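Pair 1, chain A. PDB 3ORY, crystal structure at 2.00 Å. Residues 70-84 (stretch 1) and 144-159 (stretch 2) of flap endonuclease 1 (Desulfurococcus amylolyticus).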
# COMPACT_ATOMS: atom_id res chain seq x y z
N SER A 70 -3.46 4.90 -14.77
CA SER A 70 -2.39 5.18 -13.79
C SER A 70 -1.92 3.94 -13.03
O SER A 70 -0.72 3.77 -12.77
CB SER A 70 -2.83 6.26 -12.79
OG SER A 70 -2.92 7.54 -13.43
N HIS A 71 -2.86 3.07 -12.68
CA HIS A 71 -2.58 1.87 -11.88
C HIS A 71 -1.76 0.86 -12.67
O HIS A 71 -0.88 0.21 -12.12
CB HIS A 71 -3.90 1.23 -11.42
CG HIS A 71 -4.81 0.86 -12.54
ND1 HIS A 71 -5.28 1.77 -13.45
CD2 HIS A 71 -5.35 -0.33 -12.89
CE1 HIS A 71 -6.06 1.16 -14.33
NE2 HIS A 71 -6.12 -0.11 -14.00
N LEU A 72 -2.04 0.76 -13.97
CA LEU A 72 -1.31 -0.15 -14.86
C LEU A 72 0.08 0.38 -15.18
O LEU A 72 1.02 -0.40 -15.30
CB LEU A 72 -2.08 -0.38 -16.17
CG LEU A 72 -3.44 -1.06 -16.03
CD1 LEU A 72 -4.16 -1.11 -17.37
CD2 LEU A 72 -3.32 -2.46 -15.41
N SER A 73 0.20 1.70 -15.33
CA SER A 73 1.48 2.33 -15.59
C SER A 73 2.43 2.14 -14.41
O SER A 73 3.57 1.69 -14.58
CB SER A 73 1.29 3.82 -15.87
OG SER A 73 2.50 4.40 -16.28
N GLY A 74 1.95 2.46 -13.22
CA GLY A 74 2.69 2.18 -11.99
C GLY A 74 3.07 0.72 -11.84
O GLY A 74 4.24 0.40 -11.59
N LEU A 75 2.09 -0.17 -12.01
CA LEU A 75 2.36 -1.57 -11.83
C LEU A 75 3.44 -2.07 -12.81
O LEU A 75 4.31 -2.84 -12.42
CB LEU A 75 1.08 -2.39 -11.98
CG LEU A 75 1.11 -3.85 -11.53
CD1 LEU A 75 1.39 -3.98 -10.05
CD2 LEU A 75 -0.22 -4.50 -11.85
N PHE A 76 3.36 -1.64 -14.06
CA PHE A 76 4.35 -2.01 -15.06
C PHE A 76 5.74 -1.48 -14.72
O PHE A 76 6.67 -2.26 -14.49
CB PHE A 76 3.89 -1.52 -16.44
CG PHE A 76 4.83 -1.87 -17.56
CD1 PHE A 76 5.08 -3.21 -17.90
CD2 PHE A 76 5.44 -0.87 -18.32
CE1 PHE A 76 5.95 -3.52 -18.96
CE2 PHE A 76 6.30 -1.18 -19.38
CZ PHE A 76 6.55 -2.51 -19.70
N TYR A 77 5.88 -0.17 -14.66
CA TYR A 77 7.19 0.45 -14.52
C TYR A 77 7.85 0.22 -13.16
O TYR A 77 9.05 0.00 -13.09
CB TYR A 77 7.14 1.95 -14.87
CG TYR A 77 6.90 2.18 -16.35
CD1 TYR A 77 7.88 1.85 -17.29
CD2 TYR A 77 5.70 2.74 -16.81
CE1 TYR A 77 7.67 2.06 -18.66
CE2 TYR A 77 5.49 2.96 -18.18
CZ TYR A 77 6.47 2.61 -19.09
OH TYR A 77 6.26 2.81 -20.44
N ARG A 78 7.05 0.25 -12.09
CA ARG A 78 7.59 0.02 -10.75
C ARG A 78 8.02 -1.43 -10.56
O ARG A 78 9.06 -1.69 -9.95
CB ARG A 78 6.57 0.42 -9.67
CG ARG A 78 7.00 0.10 -8.23
CD ARG A 78 8.27 0.86 -7.83
NE ARG A 78 8.14 2.31 -8.04
CZ ARG A 78 8.89 3.22 -7.42
NH1 ARG A 78 9.80 2.85 -6.54
NH2 ARG A 78 8.71 4.51 -7.68
N THR A 79 7.24 -2.37 -11.09
CA THR A 79 7.59 -3.79 -10.98
C THR A 79 8.89 -4.09 -11.72
O THR A 79 9.73 -4.84 -11.23
CB THR A 79 6.47 -4.73 -11.45
OG1 THR A 79 5.29 -4.48 -10.68
CG2 THR A 79 6.87 -6.20 -11.27
N ILE A 80 9.04 -3.49 -12.90
CA ILE A 80 10.29 -3.57 -13.68
C ILE A 80 11.47 -3.08 -12.84
O ILE A 80 12.48 -3.77 -12.74
CB ILE A 80 10.21 -2.79 -15.01
CG1 ILE A 80 9.25 -3.49 -15.96
CG2 ILE A 80 11.61 -2.69 -15.68
CD1 ILE A 80 9.05 -2.75 -17.27
N ASN A 81 11.32 -1.91 -12.22
CA ASN A 81 12.38 -1.33 -11.37
C ASN A 81 12.77 -2.23 -10.21
O ASN A 81 13.95 -2.37 -9.89
CB ASN A 81 11.95 0.00 -10.79
CG ASN A 81 11.94 1.10 -11.80
OD1 ASN A 81 12.85 1.23 -12.65
ND2 ASN A 81 10.91 1.95 -11.71
N ILE A 82 11.76 -2.83 -9.60
CA ILE A 82 11.94 -3.73 -8.46
C ILE A 82 12.75 -4.95 -8.88
O ILE A 82 13.72 -5.32 -8.23
CB ILE A 82 10.55 -4.10 -7.85
CG1 ILE A 82 9.99 -2.90 -7.09
CG2 ILE A 82 10.64 -5.30 -6.94
CD1 ILE A 82 8.55 -3.10 -6.61
N VAL A 83 12.35 -5.55 -10.00
CA VAL A 83 13.10 -6.66 -10.60
C VAL A 83 14.54 -6.27 -11.00
O VAL A 83 15.47 -7.04 -10.75
CB VAL A 83 12.33 -7.27 -11.80
CG1 VAL A 83 13.21 -8.24 -12.59
CG2 VAL A 83 11.05 -7.98 -11.32
N GLU A 84 14.70 -5.08 -11.58
CA GLU A 84 16.04 -4.56 -11.97
C GLU A 84 16.96 -4.36 -10.76
O GLU A 84 18.19 -4.42 -10.88
CB GLU A 84 15.93 -3.26 -12.77
CG GLU A 84 15.51 -3.47 -14.22
CD GLU A 84 15.11 -2.19 -14.95
OE1 GLU A 84 14.98 -1.14 -14.30
OE2 GLU A 84 14.91 -2.25 -16.18
N GLU A 144 -12.70 -4.29 -12.05
CA GLU A 144 -12.14 -4.38 -13.40
C GLU A 144 -10.66 -3.97 -13.45
O GLU A 144 -9.86 -4.61 -14.14
CB GLU A 144 -12.98 -3.56 -14.42
CG GLU A 144 -12.32 -3.40 -15.82
CD GLU A 144 -13.18 -2.63 -16.83
OE1 GLU A 144 -14.09 -1.87 -16.42
OE2 GLU A 144 -12.95 -2.77 -18.05
N MET A 145 -10.30 -2.92 -12.71
CA MET A 145 -8.90 -2.49 -12.64
C MET A 145 -8.02 -3.56 -11.96
O MET A 145 -6.88 -3.78 -12.37
CB MET A 145 -8.77 -1.16 -11.93
CG MET A 145 -9.44 0.00 -12.68
SD MET A 145 -9.89 1.39 -11.60
CE MET A 145 -8.29 1.92 -11.08
N VAL A 146 -8.58 -4.22 -10.94
CA VAL A 146 -7.89 -5.33 -10.27
C VAL A 146 -7.68 -6.50 -11.25
O VAL A 146 -6.59 -7.07 -11.34
CB VAL A 146 -8.64 -5.78 -8.99
CG1 VAL A 146 -8.03 -7.07 -8.41
CG2 VAL A 146 -8.61 -4.64 -7.94
N ARG A 147 -8.74 -6.85 -11.98
CA ARG A 147 -8.66 -7.88 -13.01
C ARG A 147 -7.55 -7.57 -14.02
O ARG A 147 -6.74 -8.43 -14.33
CB ARG A 147 -10.01 -8.01 -13.73
CG ARG A 147 -10.07 -9.01 -14.88
CD ARG A 147 -11.54 -9.34 -15.23
NE ARG A 147 -12.27 -9.87 -14.06
CZ ARG A 147 -13.26 -9.25 -13.43
NH1 ARG A 147 -13.70 -8.06 -13.85
NH2 ARG A 147 -13.84 -9.82 -12.37
N ASP A 148 -7.51 -6.33 -14.52
CA ASP A 148 -6.48 -5.93 -15.48
C ASP A 148 -5.08 -6.00 -14.89
O ASP A 148 -4.13 -6.41 -15.57
CB ASP A 148 -6.76 -4.53 -16.05
CG ASP A 148 -8.01 -4.51 -16.94
OD1 ASP A 148 -8.43 -5.59 -17.40
OD2 ASP A 148 -8.59 -3.42 -17.14
N ALA A 149 -4.95 -5.61 -13.62
CA ALA A 149 -3.68 -5.68 -12.91
C ALA A 149 -3.17 -7.12 -12.83
O ALA A 149 -1.99 -7.38 -13.06
CB ALA A 149 -3.80 -5.07 -11.50
N LYS A 150 -4.07 -8.04 -12.49
CA LYS A 150 -3.74 -9.46 -12.45
C LYS A 150 -3.30 -9.96 -13.84
O LYS A 150 -2.30 -10.65 -13.96
CB LYS A 150 -4.91 -10.30 -11.92
CG LYS A 150 -5.18 -10.11 -10.42
CD LYS A 150 -6.51 -10.75 -10.01
CE LYS A 150 -6.71 -10.58 -8.51
NZ LYS A 150 -8.04 -11.13 -8.08
N SER A 151 -4.05 -9.58 -14.88
CA SER A 151 -3.69 -9.95 -16.26
C SER A 151 -2.32 -9.42 -16.65
O SER A 151 -1.55 -10.12 -17.31
CB SER A 151 -4.74 -9.44 -17.26
OG SER A 151 -5.99 -10.07 -17.04
N LEU A 152 -2.02 -8.18 -16.27
CA LEU A 152 -0.72 -7.60 -16.59
C LEU A 152 0.43 -8.36 -15.92
O LEU A 152 1.45 -8.66 -16.55
CB LEU A 152 -0.67 -6.11 -16.22
CG LEU A 152 0.68 -5.41 -16.43
CD1 LEU A 152 1.11 -5.41 -17.93
CD2 LEU A 152 0.66 -4.00 -15.87
N LEU A 153 0.27 -8.67 -14.63
CA LEU A 153 1.28 -9.44 -13.90
C LEU A 153 1.51 -10.81 -14.53
O LEU A 153 2.67 -11.22 -14.70
CB LEU A 153 0.93 -9.55 -12.41
CG LEU A 153 0.88 -8.20 -11.66
CD1 LEU A 153 0.23 -8.36 -10.28
CD2 LEU A 153 2.26 -7.55 -11.53
N ASP A 154 0.42 -11.50 -14.91
CA ASP A 154 0.50 -12.76 -15.65
C ASP A 154 1.38 -12.60 -16.90
O ASP A 154 2.29 -13.40 -17.13
CB ASP A 154 -0.88 -13.27 -16.08
CG ASP A 154 -1.76 -13.69 -14.90
OD1 ASP A 154 -1.26 -13.79 -13.77
OD2 ASP A 154 -2.98 -13.90 -15.13
N ALA A 155 1.09 -11.58 -17.69
CA ALA A 155 1.88 -11.30 -18.90
C ALA A 155 3.36 -11.03 -18.59
O ALA A 155 4.25 -11.39 -19.38
CB ALA A 155 1.27 -10.14 -19.67
N MET A 156 3.63 -10.41 -17.44
CA MET A 156 5.01 -10.07 -17.02
C MET A 156 5.74 -11.26 -16.37
O MET A 156 6.94 -11.18 -16.13
CB MET A 156 5.01 -8.88 -16.05
CG MET A 156 4.50 -7.56 -16.63
SD MET A 156 4.47 -6.20 -15.42
CE MET A 156 6.22 -5.89 -15.18
N GLY A 157 5.02 -12.34 -16.08
CA GLY A 157 5.61 -13.51 -15.43
C GLY A 157 5.78 -13.35 -13.93
O GLY A 157 6.53 -14.11 -13.30
N ILE A 158 5.06 -12.39 -13.37
CA ILE A 158 5.13 -12.06 -11.95
C ILE A 158 3.99 -12.75 -11.19
O ILE A 158 2.82 -12.56 -11.53
CB ILE A 158 5.09 -10.54 -11.73
CG1 ILE A 158 6.26 -9.85 -12.47
CG2 ILE A 158 5.08 -10.19 -10.23
CD1 ILE A 158 7.67 -10.18 -11.93
N PRO A 159 4.33 -13.56 -10.17
CA PRO A 159 3.32 -14.29 -9.40
C PRO A 159 2.45 -13.38 -8.55
O PRO A 159 2.90 -12.32 -8.09
CB PRO A 159 4.17 -15.18 -8.49
CG PRO A 159 5.45 -14.42 -8.33
CD PRO A 159 5.69 -13.80 -9.68
O HOH W 1 -7.93 -1.22 -15.85

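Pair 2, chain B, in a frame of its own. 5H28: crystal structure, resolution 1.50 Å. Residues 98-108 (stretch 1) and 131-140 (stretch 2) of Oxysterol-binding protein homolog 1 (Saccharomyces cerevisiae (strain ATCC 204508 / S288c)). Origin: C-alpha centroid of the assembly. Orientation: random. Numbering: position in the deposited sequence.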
# COMPACT_ATOMS: atom_id res chain seq x y z
N ARG B 98 8.15 21.09 -1.01
CA ARG B 98 8.82 20.73 -2.25
C ARG B 98 7.80 19.94 -3.07
O ARG B 98 7.79 18.71 -3.07
CB ARG B 98 10.08 19.92 -1.97
CG ARG B 98 11.13 20.71 -1.19
CD ARG B 98 12.52 20.08 -1.27
NE ARG B 98 13.08 20.19 -2.61
CZ ARG B 98 14.28 19.73 -2.97
NH1 ARG B 98 15.07 19.13 -2.08
NH2 ARG B 98 14.68 19.88 -4.22
N GLY B 99 6.92 20.69 -3.73
CA GLY B 99 5.85 20.12 -4.52
C GLY B 99 6.26 19.16 -5.61
O GLY B 99 5.57 18.17 -5.87
N ASP B 100 7.37 19.45 -6.28
CA ASP B 100 7.84 18.57 -7.34
C ASP B 100 8.30 17.23 -6.80
O ASP B 100 8.10 16.20 -7.43
CB ASP B 100 8.94 19.27 -8.17
CG ASP B 100 10.11 19.75 -7.33
OD1 ASP B 100 9.97 19.94 -6.11
OD2 ASP B 100 11.19 19.97 -7.93
N ILE B 101 8.91 17.23 -5.61
CA ILE B 101 9.36 15.98 -5.00
C ILE B 101 8.14 15.18 -4.55
O ILE B 101 8.10 13.96 -4.68
CB ILE B 101 10.25 16.24 -3.77
CG1 ILE B 101 11.49 17.04 -4.16
CG2 ILE B 101 10.67 14.92 -3.14
CD1 ILE B 101 12.40 17.28 -2.99
N VAL B 102 7.15 15.88 -4.00
CA VAL B 102 5.93 15.24 -3.57
C VAL B 102 5.26 14.54 -4.75
O VAL B 102 4.89 13.37 -4.65
CB VAL B 102 4.94 16.27 -2.97
CG1 VAL B 102 3.58 15.64 -2.73
CG2 VAL B 102 5.49 16.82 -1.65
N ALA B 103 5.10 15.24 -5.86
CA ALA B 103 4.47 14.66 -7.03
C ALA B 103 5.26 13.47 -7.57
O ALA B 103 4.68 12.45 -7.95
CB ALA B 103 4.31 15.71 -8.12
N PHE B 104 6.58 13.59 -7.58
CA PHE B 104 7.44 12.52 -8.06
C PHE B 104 7.28 11.28 -7.19
O PHE B 104 7.08 10.18 -7.69
CB PHE B 104 8.91 12.97 -8.05
CG PHE B 104 9.89 11.86 -8.30
CD1 PHE B 104 9.95 11.22 -9.53
CD2 PHE B 104 10.76 11.45 -7.29
CE1 PHE B 104 10.86 10.19 -9.76
CE2 PHE B 104 11.68 10.42 -7.51
CZ PHE B 104 11.73 9.79 -8.75
N LEU B 105 7.35 11.46 -5.87
CA LEU B 105 7.20 10.33 -4.97
C LEU B 105 5.83 9.66 -5.12
O LEU B 105 5.73 8.43 -5.11
CB LEU B 105 7.42 10.78 -3.53
CG LEU B 105 8.85 11.20 -3.15
CD1 LEU B 105 8.85 11.76 -1.73
CD2 LEU B 105 9.80 10.02 -3.27
N LEU B 106 4.77 10.46 -5.26
CA LEU B 106 3.43 9.91 -5.41
C LEU B 106 3.25 9.12 -6.70
O LEU B 106 2.30 8.34 -6.81
CB LEU B 106 2.38 11.03 -5.32
CG LEU B 106 2.18 11.60 -3.91
CD1 LEU B 106 1.21 12.76 -3.94
CD2 LEU B 106 1.66 10.50 -3.00
N ASP B 107 4.15 9.30 -7.66
CA ASP B 107 4.06 8.57 -8.92
C ASP B 107 4.87 7.27 -8.91
O ASP B 107 4.86 6.53 -9.89
CB ASP B 107 4.52 9.43 -10.10
CG ASP B 107 3.53 10.52 -10.45
OD1 ASP B 107 2.32 10.34 -10.21
OD2 ASP B 107 3.97 11.57 -10.98
N GLN B 108 5.58 7.00 -7.82
CA GLN B 108 6.39 5.79 -7.75
C GLN B 108 5.59 4.55 -7.39
O GLN B 108 4.67 4.60 -6.57
CB GLN B 108 7.52 5.98 -6.73
CG GLN B 108 8.43 7.15 -7.07
CD GLN B 108 8.85 7.15 -8.52
OE1 GLN B 108 9.56 6.24 -8.97
NE2 GLN B 108 8.41 8.15 -9.27
N ASN B 131 -1.91 24.28 -1.64
CA ASN B 131 -1.95 23.99 -3.07
C ASN B 131 -1.26 22.63 -3.25
O ASN B 131 -1.67 21.81 -4.07
CB ASN B 131 -1.21 25.07 -3.87
CG ASN B 131 -1.12 24.74 -5.35
OD1 ASN B 131 -2.11 24.36 -5.97
ND2 ASN B 131 0.07 24.91 -5.92
N ILE B 132 -0.21 22.39 -2.47
CA ILE B 132 0.48 21.11 -2.54
C ILE B 132 -0.46 20.04 -1.96
O ILE B 132 -0.57 18.94 -2.49
CB ILE B 132 1.82 21.13 -1.76
CG1 ILE B 132 2.80 22.08 -2.46
CG2 ILE B 132 2.41 19.72 -1.67
CD1 ILE B 132 4.14 22.23 -1.75
N ALA B 133 -1.15 20.39 -0.88
CA ALA B 133 -2.08 19.45 -0.26
C ALA B 133 -3.18 19.06 -1.25
O ALA B 133 -3.56 17.89 -1.34
CB ALA B 133 -2.70 20.06 1.00
N GLN B 134 -3.69 20.04 -1.99
CA GLN B 134 -4.73 19.76 -2.97
C GLN B 134 -4.24 18.79 -4.04
O GLN B 134 -4.95 17.87 -4.43
CB GLN B 134 -5.21 21.07 -3.61
CG GLN B 134 -6.23 20.89 -4.71
CD GLN B 134 -5.60 20.73 -6.08
OE1 GLN B 134 -6.26 20.32 -7.03
NE2 GLN B 134 -4.32 21.07 -6.18
N MET B 135 -3.01 19.00 -4.49
CA MET B 135 -2.41 18.13 -5.50
C MET B 135 -2.29 16.71 -4.97
O MET B 135 -2.52 15.74 -5.69
CB MET B 135 -1.04 18.69 -5.91
CG MET B 135 -0.24 17.80 -6.84
SD MET B 135 0.86 16.68 -5.95
CE MET B 135 2.09 17.83 -5.35
N MET B 136 -1.93 16.58 -3.69
CA MET B 136 -1.79 15.26 -3.09
C MET B 136 -3.15 14.57 -2.99
O MET B 136 -3.26 13.36 -3.19
CB MET B 136 -1.16 15.37 -1.70
CG MET B 136 0.27 15.88 -1.73
SD MET B 136 0.98 16.00 -0.07
CE MET B 136 1.31 14.27 0.29
N GLN B 137 -4.18 15.36 -2.68
CA GLN B 137 -5.53 14.85 -2.55
C GLN B 137 -6.04 14.34 -3.89
O GLN B 137 -6.64 13.27 -3.98
CB GLN B 137 -6.46 15.95 -2.03
CG GLN B 137 -7.91 15.52 -1.85
CD GLN B 137 -8.08 14.47 -0.78
OE1 GLN B 137 -7.76 14.70 0.39
NE2 GLN B 137 -8.58 13.30 -1.17
N VAL B 138 -5.80 15.12 -4.94
CA VAL B 138 -6.25 14.74 -6.27
C VAL B 138 -5.50 13.51 -6.76
O VAL B 138 -6.10 12.60 -7.33
CB VAL B 138 -6.06 15.90 -7.27
CG1 VAL B 138 -6.44 15.46 -8.68
CG2 VAL B 138 -6.93 17.08 -6.85
N LYS B 139 -4.19 13.46 -6.53
CA LYS B 139 -3.41 12.30 -6.95
C LYS B 139 -3.88 11.05 -6.21
O LYS B 139 -3.98 9.97 -6.79
CB LYS B 139 -1.92 12.52 -6.72
CG LYS B 139 -1.25 13.36 -7.80
CD LYS B 139 0.24 13.46 -7.58
CE LYS B 139 0.94 14.10 -8.77
NZ LYS B 139 0.80 13.26 -10.00
N ARG B 140 -4.18 11.19 -4.93
CA ARG B 140 -4.66 10.04 -4.17
C ARG B 140 -6.02 9.58 -4.70
O ARG B 140 -6.26 8.38 -4.85
CB ARG B 140 -4.79 10.37 -2.68
CG ARG B 140 -5.50 9.25 -1.92
CD ARG B 140 -5.48 9.45 -0.42
NE ARG B 140 -4.15 9.27 0.14
CZ ARG B 140 -3.88 9.32 1.44
NH1 ARG B 140 -2.64 9.15 1.87
NH2 ARG B 140 -4.86 9.53 2.31

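Pair 1 and pair 2 each bring two helices side by side with their N-to-C directions running the same way. The axes approach to 10.0 Å at an angle of 25° in pair 1 and to 10.4 Å at 10° in pair 2, and the central 14 residues superpose with an RMSD of 0.8 Å. The contact is larger in pair 1, burying 605 Å² against 397 Å².

The best-preserved feature lies at the centre. Leu75(A) matches Val102(B), and both point toward the partner helix, where Leu152(A) and Leu153(A) match Met135(B) and Met136(B). In pair 1, Leu75(A) CD2 lies 4.1 Å from Leu152(A) CD2 and 3.9 Å from Leu153(A) CG. The shorter Val102(B) is met by longer side chains: its CG1 lies 3.7 Å from Met135(B) CE and 3.5 Å from Met136(B) CG. The side-chain centres of Leu152(A) and Met135(B) fall only 0.3 Å apart, so a branched and an unbranched side chain fill nearly the same place.

One turn earlier, bulk is exchanged between the helices. In pair 1 the larger residue of the matched positions is on the first helix: Leu72(A) CD2 reaches to 4.0 Å from Ala149(A) N. In pair 2 Gly99(B) takes the place of Leu72(A) and Ile132(B) that of Ala149(A), and Ile132(B) CD1 approaches Gly99(B) N to 3.7 Å. The CA atoms come close in both, 6.3 Å for Leu72(A) CA to Ala149(A) CA and 5.8 Å for Gly99(B) CA to Ile132(B) CA.

Toward the other end the chemistry diverges. Met156(A) matches Lys139(B), and each points toward the first helix. Met156(A) SD sits at the edge of the Phe76(A) ring, 3.9 Å from Phe76(A) CD1, while Met156(A) CE packs 3.9 Å from Ile80(A) CG1. Lys139(B) instead lays its aliphatic part against the first helix, with Lys139(B) CE 3.8 Å from Ala103(B) CB and Lys139(B) CD 3.8 Å from Leu106(B) CD1. Its amino group then forms a salt bridge with Asp107(B), the match of Ile80(A); the Lys139(B) NZ to Asp107(B) OD1 hydrogen bond, at 3.3 Å, is weak. At the matched position Thr79(A)/Leu106(B), Thr79(A) OG1 donates to Leu75(A) O at 2.6 Å within its own helix, and Thr79(A) CB lies 3.9 Å from Met156(A) CE, whereas Leu106(B) CD1 extends to 3.9 Å from Met136(B) CG. Pair 1 has no direct hydrogen bond between its helices, but a water links His71(A) NE2, at 2.8 Å from its oxygen, to Asp148(A) OD2, at 2.6 Å.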